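SusD family protein (Bacteroides uniformis, PDB 7KV1) probably binds beta-glucans at the cell surface of a human gut bacterium, as a surface glycan-binding protein of the SusD family. Local coordinates at residues Q187-L192 and E239-Q244; M235-M240 and S251-Y256; L98-A103 and G497-S502. All coordinates share one frame; numbering follows the deposited sequence.

Contact 1: residues Q187-L192 and E239-Q244; sequences QVYAEL and EMVMYQ. With EDO (1,2-ethanediol), chain D.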
loop_
_atom_site.group_PDB
_atom_site.type_symbol
_atom_site.label_atom_id
_atom_site.label_comp_id
_atom_site.label_asym_id
_atom_site.label_seq_id
_atom_site.Cartn_x
_atom_site.Cartn_y
_atom_site.Cartn_z
ATOM N N GLN A 187 4.922 -7.406 19.579
ATOM C CA GLN A 187 4.272 -8.729 19.767
ATOM C C GLN A 187 3.471 -9.115 18.537
ATOM O O GLN A 187 3.494 -10.294 18.150
ATOM C CB GLN A 187 3.405 -8.735 21.016
ATOM C CG GLN A 187 4.266 -8.723 22.280
ATOM C CD GLN A 187 3.532 -8.279 23.529
ATOM O OE1 GLN A 187 2.360 -7.892 23.486
ATOM N NE2 GLN A 187 4.226 -8.335 24.659
ATOM N N VAL A 188 2.779 -8.154 17.934
ATOM C CA VAL A 188 1.982 -8.397 16.711
ATOM C C VAL A 188 2.960 -8.855 15.630
ATOM O O VAL A 188 2.694 -9.885 14.990
ATOM C CB VAL A 188 1.199 -7.137 16.305
ATOM C CG1 VAL A 188 0.520 -7.305 14.951
ATOM C CG2 VAL A 188 0.185 -6.760 17.375
ATOM N N TYR A 189 4.056 -8.110 15.454
ATOM C CA TYR A 189 5.141 -8.494 14.504
ATOM C C TYR A 189 5.563 -9.951 14.710
ATOM O O TYR A 189 5.580 -10.689 13.736
ATOM C CB TYR A 189 6.378 -7.611 14.579
ATOM C CG TYR A 189 7.429 -8.125 13.638
ATOM C CD1 TYR A 189 7.322 -7.935 12.269
ATOM C CD2 TYR A 189 8.522 -8.826 14.105
ATOM C CE1 TYR A 189 8.296 -8.402 11.397
ATOM C CE2 TYR A 189 9.474 -9.338 13.237
ATOM C CZ TYR A 189 9.389 -9.089 11.879
ATOM O OH TYR A 189 10.339 -9.593 11.016
ATOM N N ALA A 190 5.962 -10.326 15.920
ATOM C CA ALA A 190 6.512 -11.672 16.214
ATOM C C ALA A 190 5.502 -12.735 15.778
ATOM O O ALA A 190 5.896 -13.722 15.087
ATOM C CB ALA A 190 6.851 -11.798 17.692
ATOM N N GLU A 191 4.240 -12.531 16.127
ATOM C CA GLU A 191 3.145 -13.439 15.740
ATOM C C GLU A 191 2.959 -13.480 14.225
ATOM O O GLU A 191 2.889 -14.595 13.651
ATOM C CB GLU A 191 1.821 -12.948 16.301
ATOM C CG GLU A 191 1.697 -13.250 17.748
ATOM C CD GLU A 191 1.120 -14.614 18.001
ATOM O OE1 GLU A 191 1.161 -15.444 17.072
ATOM O OE2 GLU A 191 0.630 -14.804 19.124
ATOM N N LEU A 192 2.773 -12.322 13.621
ATOM C CA LEU A 192 2.433 -12.230 12.185
ATOM C C LEU A 192 3.526 -12.882 11.340
ATOM O O LEU A 192 3.175 -13.606 10.399
ATOM C CB LEU A 192 2.298 -10.773 11.759
ATOM C CG LEU A 192 0.929 -10.149 11.916
ATOM C CD1 LEU A 192 0.865 -8.884 11.072
ATOM C CD2 LEU A 192 -0.165 -11.144 11.526
ATOM N N GLU A 239 8.273 -6.721 3.131
ATOM C CA GLU A 239 7.665 -5.481 3.645
ATOM C C GLU A 239 7.700 -5.482 5.165
ATOM O O GLU A 239 8.146 -4.479 5.751
ATOM C CB GLU A 239 6.219 -5.358 3.157
ATOM C CG GLU A 239 5.535 -4.132 3.735
ATOM C CD GLU A 239 4.164 -3.925 3.155
ATOM O OE1 GLU A 239 4.045 -3.990 1.896
ATOM O OE2 GLU A 239 3.238 -3.710 3.954
ATOM N N MET A 240 7.254 -6.571 5.789
ATOM C CA MET A 240 7.153 -6.602 7.257
ATOM C C MET A 240 8.544 -6.604 7.882
ATOM O O MET A 240 8.759 -5.870 8.869
ATOM C CB MET A 240 6.377 -7.837 7.704
ATOM C CG MET A 240 4.927 -7.721 7.362
ATOM S SD MET A 240 3.934 -9.072 8.052
ATOM C CE MET A 240 4.416 -9.072 9.781
ATOM N N VAL A 241 9.443 -7.456 7.378
ATOM C CA VAL A 241 10.821 -7.532 7.923
ATOM C C VAL A 241 11.441 -6.120 7.821
ATOM O O VAL A 241 12.028 -5.607 8.808
ATOM C CB VAL A 241 11.606 -8.600 7.140
ATOM C CG1 VAL A 241 13.095 -8.463 7.357
ATOM C CG2 VAL A 241 11.156 -10.000 7.513
ATOM N N MET A 242 11.284 -5.453 6.684
ATOM C CA MET A 242 11.932 -4.121 6.518
ATOM C C MET A 242 11.275 -3.102 7.471
ATOM O O MET A 242 11.971 -2.252 8.049
ATOM C CB MET A 242 11.864 -3.707 5.047
ATOM C CG MET A 242 12.716 -4.642 4.151
ATOM S SD MET A 242 12.354 -4.439 2.389
ATOM C CE MET A 242 13.360 -2.992 2.048
ATOM N N TYR A 243 9.960 -3.150 7.631
ATOM C CA TYR A 243 9.242 -2.137 8.434
ATOM C C TYR A 243 9.649 -2.327 9.891
ATOM O O TYR A 243 9.713 -1.383 10.610
ATOM C CB TYR A 243 7.720 -2.214 8.268
ATOM C CG TYR A 243 7.070 -0.960 8.795
ATOM C CD1 TYR A 243 7.170 0.229 8.102
ATOM C CD2 TYR A 243 6.361 -0.945 9.996
ATOM C CE1 TYR A 243 6.640 1.402 8.607
ATOM C CE2 TYR A 243 5.781 0.207 10.494
ATOM C CZ TYR A 243 5.923 1.398 9.793
ATOM O OH TYR A 243 5.397 2.561 10.282
ATOM N N GLN A 244 9.906 -3.557 10.308
ATOM C CA GLN A 244 10.318 -3.862 11.700
ATOM C C GLN A 244 11.793 -3.524 11.912
ATOM O O GLN A 244 12.171 -3.475 13.080
ATOM C CB GLN A 244 10.097 -5.355 12.000
ATOM C CG GLN A 244 10.346 -5.809 13.427
ATOM C CD GLN A 244 9.511 -5.131 14.478
ATOM O OE1 GLN A 244 8.598 -4.346 14.195
ATOM N NE2 GLN A 244 9.871 -5.410 15.726
HETATM C C1 EDO D . 0.132 -1.945 5.161
HETATM O O1 EDO D . -1.195 -2.331 4.839
HETATM C C2 EDO D . 0.910 -1.519 3.974
HETATM O O2 EDO D . 1.070 -2.576 3.030
#

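Contact 2: residues M235-M240 and S251-Y256; sequences MVYAEM and SKALGY. With EDO (1,2-ethanediol), chain D.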
loop_
_atom_site.group_PDB
_atom_site.type_symbol
_atom_site.label_atom_id
_atom_site.label_comp_id
_atom_site.label_asym_id
_atom_site.label_seq_id
_atom_site.Cartn_x
_atom_site.Cartn_y
_atom_site.Cartn_z
ATOM N N MET A 235 6.568 -10.739 -0.892
ATOM C CA MET A 235 6.549 -9.255 -0.862
ATOM C C MET A 235 6.025 -8.787 0.500
ATOM O O MET A 235 6.552 -7.826 1.045
ATOM C CB MET A 235 5.724 -8.713 -2.035
ATOM C CG MET A 235 6.390 -9.025 -3.391
ATOM S SD MET A 235 8.067 -8.293 -3.569
ATOM C CE MET A 235 7.710 -6.544 -3.708
ATOM N N VAL A 236 5.034 -9.459 1.057
ATOM C CA VAL A 236 4.537 -9.108 2.420
ATOM C C VAL A 236 5.669 -9.381 3.418
ATOM O O VAL A 236 5.936 -8.545 4.324
ATOM C CB VAL A 236 3.260 -9.885 2.782
ATOM C CG1 VAL A 236 2.880 -9.600 4.231
ATOM C CG2 VAL A 236 2.106 -9.534 1.855
ATOM N N TYR A 237 6.344 -10.515 3.245
ATOM C CA TYR A 237 7.435 -10.943 4.156
ATOM C C TYR A 237 8.499 -9.834 4.166
ATOM O O TYR A 237 8.859 -9.376 5.239
ATOM C CB TYR A 237 7.997 -12.306 3.750
ATOM C CG TYR A 237 9.024 -12.852 4.705
ATOM C CD1 TYR A 237 8.625 -13.567 5.819
ATOM C CD2 TYR A 237 10.375 -12.620 4.539
ATOM C CE1 TYR A 237 9.532 -14.080 6.716
ATOM C CE2 TYR A 237 11.298 -13.127 5.425
ATOM C CZ TYR A 237 10.880 -13.902 6.490
ATOM O OH TYR A 237 11.771 -14.403 7.385
ATOM N N ALA A 238 8.975 -9.431 2.984
ATOM C CA ALA A 238 10.010 -8.400 2.817
ATOM C C ALA A 238 9.500 -7.109 3.449
ATOM O O ALA A 238 10.229 -6.503 4.212
ATOM C CB ALA A 238 10.349 -8.212 1.365
ATOM N N GLU A 239 8.273 -6.721 3.131
ATOM C CA GLU A 239 7.665 -5.481 3.645
ATOM C C GLU A 239 7.700 -5.482 5.165
ATOM O O GLU A 239 8.146 -4.479 5.751
ATOM C CB GLU A 239 6.219 -5.358 3.157
ATOM C CG GLU A 239 5.535 -4.132 3.735
ATOM C CD GLU A 239 4.164 -3.925 3.155
ATOM O OE1 GLU A 239 4.045 -3.990 1.896
ATOM O OE2 GLU A 239 3.238 -3.710 3.954
ATOM N N MET A 240 7.254 -6.571 5.789
ATOM C CA MET A 240 7.153 -6.602 7.257
ATOM C C MET A 240 8.544 -6.604 7.882
ATOM O O MET A 240 8.759 -5.870 8.869
ATOM C CB MET A 240 6.377 -7.837 7.704
ATOM C CG MET A 240 4.927 -7.721 7.362
ATOM S SD MET A 240 3.934 -9.072 8.052
ATOM C CE MET A 240 4.416 -9.072 9.781
ATOM N N SER A 251 18.502 -11.571 5.453
ATOM C CA SER A 251 19.032 -12.596 4.513
ATOM C C SER A 251 17.904 -13.478 3.955
ATOM O O SER A 251 17.911 -13.797 2.760
ATOM C CB SER A 251 20.102 -13.420 5.188
ATOM O OG SER A 251 21.203 -12.564 5.475
ATOM N N LYS A 252 16.982 -13.930 4.791
ATOM C CA LYS A 252 15.860 -14.753 4.301
ATOM C C LYS A 252 15.007 -13.904 3.353
ATOM O O LYS A 252 14.621 -14.409 2.294
ATOM C CB LYS A 252 15.070 -15.268 5.496
ATOM C CG LYS A 252 14.075 -16.358 5.201
ATOM C CD LYS A 252 13.739 -17.107 6.479
ATOM C CE LYS A 252 12.451 -17.881 6.383
ATOM N NZ LYS A 252 12.044 -18.399 7.708
ATOM N N ALA A 253 14.673 -12.661 3.719
ATOM C CA ALA A 253 13.838 -11.809 2.845
ATOM C C ALA A 253 14.547 -11.628 1.494
ATOM O O ALA A 253 13.873 -11.706 0.410
ATOM C CB ALA A 253 13.536 -10.499 3.514
ATOM N N LEU A 254 15.859 -11.401 1.540
ATOM C CA LEU A 254 16.694 -11.250 0.312
ATOM C C LEU A 254 16.576 -12.501 -0.544
ATOM O O LEU A 254 16.316 -12.380 -1.733
ATOM C CB LEU A 254 18.134 -11.013 0.730
ATOM C CG LEU A 254 19.135 -10.821 -0.402
ATOM C CD1 LEU A 254 18.592 -9.816 -1.414
ATOM C CD2 LEU A 254 20.457 -10.349 0.192
ATOM N N GLY A 255 16.709 -13.671 0.072
ATOM C CA GLY A 255 16.525 -14.972 -0.604
ATOM C C GLY A 255 15.207 -15.010 -1.349
ATOM O O GLY A 255 15.204 -15.374 -2.540
ATOM N N TYR A 256 14.117 -14.571 -0.732
ATOM C CA TYR A 256 12.780 -14.614 -1.376
ATOM C C TYR A 256 12.741 -13.652 -2.557
ATOM O O TYR A 256 12.186 -14.025 -3.600
ATOM C CB TYR A 256 11.665 -14.324 -0.382
ATOM C CG TYR A 256 11.487 -15.357 0.706
ATOM C CD1 TYR A 256 11.645 -16.706 0.444
ATOM C CD2 TYR A 256 11.146 -14.999 1.997
ATOM C CE1 TYR A 256 11.492 -17.669 1.425
ATOM C CE2 TYR A 256 10.941 -15.955 2.983
ATOM C CZ TYR A 256 11.113 -17.299 2.700
ATOM O OH TYR A 256 10.946 -18.271 3.663
HETATM C C1 EDO D . 0.132 -1.945 5.161
HETATM O O1 EDO D . -1.195 -2.331 4.839
HETATM C C2 EDO D . 0.910 -1.519 3.974
HETATM O O2 EDO D . 1.070 -2.576 3.030
#

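Contact 3: residues L98-A103 and G497-S502; sequences LFNYEA and GYRTNS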
loop_
_atom_site.group_PDB
_atom_site.type_symbol
_atom_site.label_atom_id
_atom_site.label_comp_id
_atom_site.label_asym_id
_atom_site.label_seq_id
_atom_site.Cartn_x
_atom_site.Cartn_y
_atom_site.Cartn_z
ATOM N N LEU A 98 -4.401 13.888 10.555
ATOM C CA LEU A 98 -3.353 12.846 10.409
ATOM C C LEU A 98 -2.159 13.472 9.704
ATOM O O LEU A 98 -1.021 13.257 10.138
ATOM C CB LEU A 98 -3.934 11.665 9.619
ATOM C CG LEU A 98 -4.889 10.794 10.441
ATOM C CD1 LEU A 98 -5.841 10.021 9.559
ATOM C CD2 LEU A 98 -4.103 9.859 11.356
ATOM N N PHE A 99 -2.418 14.228 8.647
ATOM C CA PHE A 99 -1.389 14.888 7.819
ATOM C C PHE A 99 -0.518 15.780 8.699
ATOM O O PHE A 99 0.708 15.852 8.471
ATOM C CB PHE A 99 -2.045 15.658 6.674
ATOM C CG PHE A 99 -1.167 16.718 6.062
ATOM C CD1 PHE A 99 -1.125 17.979 6.624
ATOM C CD2 PHE A 99 -0.379 16.458 4.961
ATOM C CE1 PHE A 99 -0.335 18.966 6.080
ATOM C CE2 PHE A 99 0.445 17.443 4.434
ATOM C CZ PHE A 99 0.447 18.692 4.985
ATOM N N ASN A 100 -1.124 16.422 9.686
ATOM C CA ASN A 100 -0.418 17.372 10.577
ATOM C C ASN A 100 -0.037 16.747 11.926
ATOM O O ASN A 100 0.320 17.534 12.834
ATOM C CB ASN A 100 -1.264 18.616 10.763
ATOM C CG ASN A 100 -0.405 19.797 11.145
ATOM O OD1 ASN A 100 0.783 19.843 10.805
ATOM N ND2 ASN A 100 -0.988 20.674 11.933
ATOM N N TYR A 101 -0.152 15.419 12.087
ATOM C CA TYR A 101 0.278 14.694 13.328
ATOM C C TYR A 101 -0.499 15.198 14.530
ATOM O O TYR A 101 0.065 15.259 15.645
ATOM C CB TYR A 101 1.792 14.814 13.534
ATOM C CG TYR A 101 2.524 14.544 12.245
ATOM C CD1 TYR A 101 2.232 13.423 11.475
ATOM C CD2 TYR A 101 3.400 15.467 11.723
ATOM C CE1 TYR A 101 2.847 13.195 10.259
ATOM C CE2 TYR A 101 4.023 15.247 10.509
ATOM C CZ TYR A 101 3.754 14.108 9.773
ATOM O OH TYR A 101 4.339 13.982 8.538
ATOM N N GLU A 102 -1.790 15.460 14.309
ATOM C CA GLU A 102 -2.726 16.013 15.319
ATOM C C GLU A 102 -4.010 15.197 15.316
ATOM O O GLU A 102 -5.025 15.734 15.780
ATOM C CB GLU A 102 -3.113 17.455 15.013
ATOM C CG GLU A 102 -2.013 18.425 15.212
ATOM C CD GLU A 102 -2.503 19.855 15.052
ATOM O OE1 GLU A 102 -3.558 20.031 14.388
ATOM O OE2 GLU A 102 -1.797 20.786 15.581
ATOM N N ALA A 103 -3.969 13.944 14.866
ATOM C CA ALA A 103 -5.138 13.039 14.935
ATOM C C ALA A 103 -5.513 12.845 16.402
ATOM O O ALA A 103 -4.689 13.062 17.278
ATOM C CB ALA A 103 -4.841 11.724 14.250
ATOM N N GLY A 497 2.416 26.878 5.402
ATOM C CA GLY A 497 1.648 26.844 6.671
ATOM C C GLY A 497 0.677 25.670 6.798
ATOM O O GLY A 497 -0.194 25.696 7.693
ATOM N N TYR A 498 0.801 24.659 5.944
ATOM C CA TYR A 498 -0.130 23.501 5.894
ATOM C C TYR A 498 0.256 22.505 6.990
ATOM O O TYR A 498 -0.443 22.350 7.987
ATOM C CB TYR A 498 -0.131 22.880 4.493
ATOM C CG TYR A 498 -0.673 23.745 3.369
ATOM C CD1 TYR A 498 -1.608 24.751 3.574
ATOM C CD2 TYR A 498 -0.198 23.568 2.090
ATOM C CE1 TYR A 498 -2.095 25.513 2.514
ATOM C CE2 TYR A 498 -0.649 24.324 1.022
ATOM C CZ TYR A 498 -1.607 25.300 1.234
ATOM O OH TYR A 498 -2.038 26.006 0.145
ATOM N N ARG A 499 1.409 21.863 6.846
ATOM C CA ARG A 499 1.994 21.053 7.936
ATOM C C ARG A 499 2.711 22.018 8.876
ATOM O O ARG A 499 3.581 22.733 8.390
ATOM C CB ARG A 499 3.005 20.034 7.415
ATOM C CG ARG A 499 3.539 19.128 8.511
ATOM C CD ARG A 499 4.263 17.935 7.884
ATOM N NE ARG A 499 3.302 16.945 7.482
ATOM C CZ ARG A 499 3.407 16.108 6.446
ATOM N NH1 ARG A 499 4.436 16.174 5.612
ATOM N NH2 ARG A 499 2.433 15.239 6.236
ATOM N N THR A 500 2.337 22.025 10.151
ATOM C CA THR A 500 2.931 22.945 11.163
ATOM C C THR A 500 3.646 22.140 12.251
ATOM O O THR A 500 4.287 22.797 13.046
ATOM C CB THR A 500 1.883 23.846 11.823
ATOM O OG1 THR A 500 1.004 22.952 12.507
ATOM C CG2 THR A 500 1.164 24.730 10.819
ATOM N N ASN A 501 3.545 20.791 12.255
ATOM C CA ASN A 501 4.220 19.896 13.228
ATOM C C ASN A 501 5.293 19.100 12.473
ATOM O O ASN A 501 5.173 18.913 11.222
ATOM C CB ASN A 501 3.188 19.052 13.987
ATOM C CG ASN A 501 2.219 19.897 14.795
ATOM O OD1 ASN A 501 2.628 20.743 15.581
ATOM N ND2 ASN A 501 0.927 19.700 14.591
ATOM N N SER A 502 6.354 18.705 13.168
ATOM C CA SER A 502 7.358 17.732 12.668
ATOM C C SER A 502 7.005 16.329 13.175
ATOM O O SER A 502 6.530 16.172 14.314
ATOM C CB SER A 502 8.728 18.143 13.063
ATOM O OG SER A 502 8.993 19.437 12.553
#

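Contact 1: residues Q187-L192 and E239-Q244
Met-240, Val-241 and Gln-244 meet Tyr-189 across two nearly antiparallel helices, and Leu-192 joins at the Met-240 end. The helix axes come no closer than 11.2 Å, at 153°, so side chains fill the gap. Glu-239, first in the second segment, makes no contact with the facing helix. Its OE2 accepts a 2.6 Å hydrogen bond from O2 of a 1,2-ethanediol, probably a crystallisation additive, and also bonds to Asn-157.

Met-240 reaches over with its thioether, which bends at the last torsion. Its CE methyl presses on Leu-192 CB at 3.4 Å, a tight carbon pair. The same methyl lies 4.0 Å from Tyr-189 CD1. The backbone also takes part, with Met-240 O 3.6 Å from Tyr-189 CE1.

Val-241 points its CB away from the facing helix. Its CG2 branch still comes to 3.6 Å from the phenol oxygen, Tyr-189 OH. That hydroxyl is hydrogen-bonded to Asp-246, two residues after Gln-244.

Gln-244 lies over the tyrosine ring. Its chain folds at chi2 (59°), which lays the amide almost parallel to the ring, with planes 11° apart. CG makes a CH-pi contact 3.5 Å from the centroid of the Tyr-189 ring, nearly straight above it. NE2 is tied to Asp-186, which helps to fix the amide in this pose.

Trp-160 and Tyr-156 of helix 138-162 also pack here, on Gln-244 and Leu-192 respectively. The result is buried antiparallel helix packing in the alpha-helical, tetratricopeptide-like part of a SusD-type fold.

Contact 2: residues M235-M240 and S251-Y256
The rings of Tyr-237 and Tyr-256 meet in a T-shape. An edge of Tyr-256 points at a face of Tyr-237, with centroids 5.1 Å apart and planes at 82°. The touching edge is the CD2–CE2 side of Tyr-256. Its CD2 comes to 3.6 Å from Tyr-237 CD2, and its CE2 lies over the Tyr-237 face, offset toward the rim.

Tyr-237 holds CG anti to its backbone N (chi1 -175°). This carries the ring across to the facing helix, where the backbone of Ala-253 sits at the ring edge, near its plane. The methyl of Ala-253 adds a contact, with CB 3.9 Å from Tyr-237 CD2. The same methyl also meets the first helix at a small residue: Ala-238 CA is 4.2 Å from Ala-253 CB. At this point the backbones are close, and the CA atoms of Ala-238 and Ala-253 are 5.1 Å apart.

The two segments belong to consecutive helices, 230-244 and 250-262, joined by a short connection. They form an antiparallel helical hairpin, the basic unit of tetratricopeptide-like folds, with segment axes 9.2 Å apart at 148°.

At the far end of Tyr-237 the extended Lys-252 chain passes the ring at about a right angle. Its methylenes brush the hydroxyl, and CD is 3.5 Å from Tyr-237 OH. Both polar ends turn to one acid on helix 185-201. Glu-197 OE2 takes a hydrogen bond with Tyr-237 OH and a salt bridge from Lys-252 NZ. The Tyr-256 ring is also stacked with Tyr-234, the residue just before the first segment.

Contact 3: residues L98-A103 and G497-S502
The guanidinium of Arg-499 is held between two aromatic residues while it grips the backbone of one of them. Phe-99 lies on one face, with planes 27° apart, in a cation-pi stack whose CZ-to-centroid distance is 4.2 Å. On the opposite face Tyr-101 OH sits over the centre of the group, 3.1 Å from Arg-499 CZ. That oxygen is not bonded to the arginine; it bonds to Met-78 O. In its own plane the guanidinium approaches Phe-99 O side-on. NH2 reaches Phe-99 O at 2.9 Å, on a lone pair, and NE reaches the same oxygen at 3.0 Å. The chain is bent at chi3 (-81°), which turns this NE side to the carbonyl. Arg-499 NH1 goes on to Gly-79 O.

Phe-99 is the last helical residue of helix 93-99. The helix ends in a Schellman motif with Tyr-101, at positive phi, as the C-prime residue. A loop from the SusD-family region, 394 residues on, thus bonds to the carbonyl end of a helix in the region that matches the starch-binding, outer-membrane-associating family. The positive charge there would probably be favoured by the helix dipole.

Asn-100 makes the second set of bonds. Its OD1 takes Thr-500 N at 2.8 Å and, from the opposite face of the amide plane, Asn-501 N at 3.3 Å. Its ND2 gives a bond of 3.1 Å to Thr-500 OG1, in the amide plane. In return Asn-501 ND2 donates to Asn-100 O at 2.9 Å, almost straight (170°). The other hydrogen of that amide goes to Glu-102 OE2, met from above the carboxylate plane. Asn-501 O lies at the edge of the Tyr-101 ring, buried without a polar partner.

How the contacts relate
Contacts 1 and 2 are neighbours on helix 230-244, with centres 11 Å apart. They share Glu-239 and Met-240. Helix 185-201 packs on one side of this helix and helix 250-262 on another, and residues of helix 185-201 touch both contacts. Glu-239 also places both beside the bound 1,2-ethanediol. Contact 3 is remote: its centre is 27 Å from that of contact 1 and 32 Å from that of contact 2. The nearest atoms are about 11 Å and 17 Å away. Along the chain, contact 3 closes a long loop that encloses the other two. A bound cobalt hexammine(III) lies about 13 Å from the Tyr-256 side chain of contact 2; its pocket includes Leu-260 and Ile-261, later on helix 250-262.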